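Local coordinates for hypothetical membrane protein (Corynebacterium glutamicum, PDB 6JSB) that binds heme through its HtaA-family domain and probably takes part in relaying it through the corynebacterial heme uptake machinery, at residues 163-168 / 181-186. Sequence-based numbering, arbitrary orientation.
Sequences TKLTAT and EALAPI
A single antiparallel bridge, extended by one threonine hydroxyl and one water, joins the end of strand 156-165 to the irregular chain leading into strand 186-198, in the HtaA-type domain of this heme-binding protein. K164 and A182 face each other with CA atoms 4.4 Å apart, and a backbone bond lies on each side of them. L165 N donates to E181 O (2.8 Å) in the carbonyl plane; L183 N reaches T163 O at 3.0 Å, about as straight, but from well above that plane. The same two oxygens also receive CA-H contacts, E181 O from K164 CA and T163 O from A182 CA, so each carbonyl is approached twice.

Beyond L183 the chain swings out of register, and the T163 side chain takes over the contact. Its OG1, held between the backbone N and the carbonyl carbon (chi1 54°), donates to A184 O over 2.7 Å, coming from above the carbonyl plane, while CB of L183 presses against this hydroxyl. CG2 of T163, the other branch, meets CG2 of I186 at 3.9 Å, the two side chains crossing nearly at right angles. Where the direct backbone ladder stops, a water accepts from T163 N and donates to L183 O, replacing the missing rung. Two residues along, on the same side of the strand as T163, the L165 side chain, CG anti to the backbone N, crosses L183 obliquely, CD1 to CD1.

E181 sends its carboxylate away from the strand to a salt bridge with R17, which also bonds A182 O. L165 rests on Y177, a heme-binding residue, and on L141 of strand 139-146, the other neighbour of strand 156-165; after the bridge, T166 caps helix 167-172, while I186 pairs with G161 as strand 186-198 begins.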
loop_
_atom_site.group_PDB
_atom_site.type_symbol
_atom_site.label_atom_id
_atom_site.label_comp_id
_atom_site.label_asym_id
_atom_site.label_seq_id
_atom_site.Cartn_x
_atom_site.Cartn_y
_atom_site.Cartn_z
ATOM N N THR A 163 -9.677 -6.503 2.973
ATOM C CA THR A 163 -8.808 -6.760 1.820
ATOM C C THR A 163 -8.267 -8.180 1.887
ATOM O O THR A 163 -8.005 -8.704 2.974
ATOM C CB THR A 163 -7.619 -5.815 1.805
ATOM O OG1 THR A 163 -6.945 -5.923 3.078
ATOM C CG2 THR A 163 -8.113 -4.319 1.698
ATOM N N LYS A 164 -8.095 -8.789 0.698
ATOM C CA LYS A 164 -7.513 -10.127 0.575
ATOM C C LYS A 164 -6.499 -10.128 -0.566
ATOM O O LYS A 164 -6.793 -9.646 -1.644
ATOM C CB LYS A 164 -8.601 -11.181 0.311
ATOM C CG LYS A 164 -9.448 -11.433 1.631
ATOM C CD LYS A 164 -10.490 -12.512 1.365
ATOM C CE LYS A 164 -11.189 -12.980 2.675
ATOM N NZ LYS A 164 -11.457 -11.864 3.626
ATOM N N LEU A 165 -5.334 -10.701 -0.313
ATOM C CA LEU A 165 -4.230 -10.716 -1.274
ATOM C C LEU A 165 -4.623 -11.495 -2.521
ATOM O O LEU A 165 -5.195 -12.591 -2.447
ATOM C CB LEU A 165 -3.030 -11.401 -0.610
ATOM C CG LEU A 165 -1.675 -11.263 -1.310
ATOM C CD1 LEU A 165 -1.204 -9.784 -1.177
ATOM C CD2 LEU A 165 -0.708 -12.237 -0.554
ATOM N N THR A 166 -4.242 -10.953 -3.676
ATOM C CA THR A 166 -4.424 -11.665 -4.930
ATOM C C THR A 166 -3.250 -12.609 -5.227
ATOM O O THR A 166 -2.181 -12.564 -4.592
ATOM C CB THR A 166 -4.516 -10.676 -6.095
ATOM O OG1 THR A 166 -3.270 -9.976 -6.175
ATOM C CG2 THR A 166 -5.655 -9.684 -5.958
ATOM N N ALA A 167 -3.449 -13.438 -6.261
ATOM C CA ALA A 167 -2.322 -14.239 -6.756
ATOM C C ALA A 167 -1.139 -13.373 -7.168
ATOM O O ALA A 167 0.027 -13.766 -6.983
ATOM C CB ALA A 167 -2.796 -15.105 -7.931
ATOM N N THR A 168 -1.392 -12.209 -7.772
ATOM C CA THR A 168 -0.277 -11.301 -8.088
ATOM C C THR A 168 0.432 -10.852 -6.827
ATOM O O THR A 168 1.674 -10.790 -6.756
ATOM C CB THR A 168 -0.828 -10.089 -8.863
ATOM O OG1 THR A 168 -1.281 -10.538 -10.118
ATOM C CG2 THR A 168 0.262 -9.006 -9.084
ATOM N N GLU A 181 -4.972 -14.285 1.500
ATOM C CA GLU A 181 -4.619 -13.857 2.870
ATOM C C GLU A 181 -5.197 -12.478 3.168
ATOM O O GLU A 181 -5.074 -11.538 2.369
ATOM C CB GLU A 181 -3.098 -13.807 2.970
ATOM C CG GLU A 181 -2.623 -13.339 4.400
ATOM C CD GLU A 181 -2.623 -14.471 5.429
ATOM O OE1 GLU A 181 -2.928 -15.664 5.094
ATOM O OE2 GLU A 181 -2.339 -14.159 6.633
ATOM N N ALA A 182 -5.775 -12.314 4.378
ATOM C CA ALA A 182 -6.309 -11.003 4.707
ATOM C C ALA A 182 -5.172 -10.008 4.869
ATOM O O ALA A 182 -4.128 -10.336 5.424
ATOM C CB ALA A 182 -7.105 -11.124 6.007
ATOM N N LEU A 183 -5.356 -8.810 4.351
ATOM C CA LEU A 183 -4.408 -7.725 4.622
ATOM C C LEU A 183 -5.102 -6.722 5.551
ATOM O O LEU A 183 -6.202 -6.958 6.088
ATOM C CB LEU A 183 -3.946 -7.059 3.332
ATOM C CG LEU A 183 -3.255 -8.047 2.354
ATOM C CD1 LEU A 183 -2.895 -7.230 1.125
ATOM C CD2 LEU A 183 -2.001 -8.718 2.981
ATOM N N ALA A 184 -4.430 -5.607 5.781
ATOM C CA ALA A 184 -5.071 -4.606 6.644
ATOM C C ALA A 184 -6.326 -4.053 5.972
ATOM O O ALA A 184 -6.376 -3.889 4.763
ATOM C CB ALA A 184 -4.109 -3.413 6.890
ATOM N N PRO A 185 -7.344 -3.703 6.737
ATOM C CA PRO A 185 -8.540 -3.097 6.129
ATOM C C PRO A 185 -8.226 -1.683 5.652
ATOM O O PRO A 185 -7.291 -1.031 6.148
ATOM C CB PRO A 185 -9.535 -3.063 7.293
ATOM C CG PRO A 185 -8.637 -2.909 8.473
ATOM C CD PRO A 185 -7.463 -3.799 8.179
ATOM N N ILE A 186 -8.993 -1.201 4.649
ATOM C CA ILE A 186 -8.774 0.146 4.100
ATOM C C ILE A 186 -10.009 0.993 4.418
ATOM O O ILE A 186 -11.136 0.549 4.221
ATOM C CB ILE A 186 -8.456 0.117 2.587
ATOM C CG1 ILE A 186 -8.286 1.530 2.010
ATOM C CG2 ILE A 186 -9.565 -0.646 1.733
ATOM C CD1 ILE A 186 -7.335 1.531 0.743
HETATM O O HOH W 1 -8.898 -6.502 5.781
#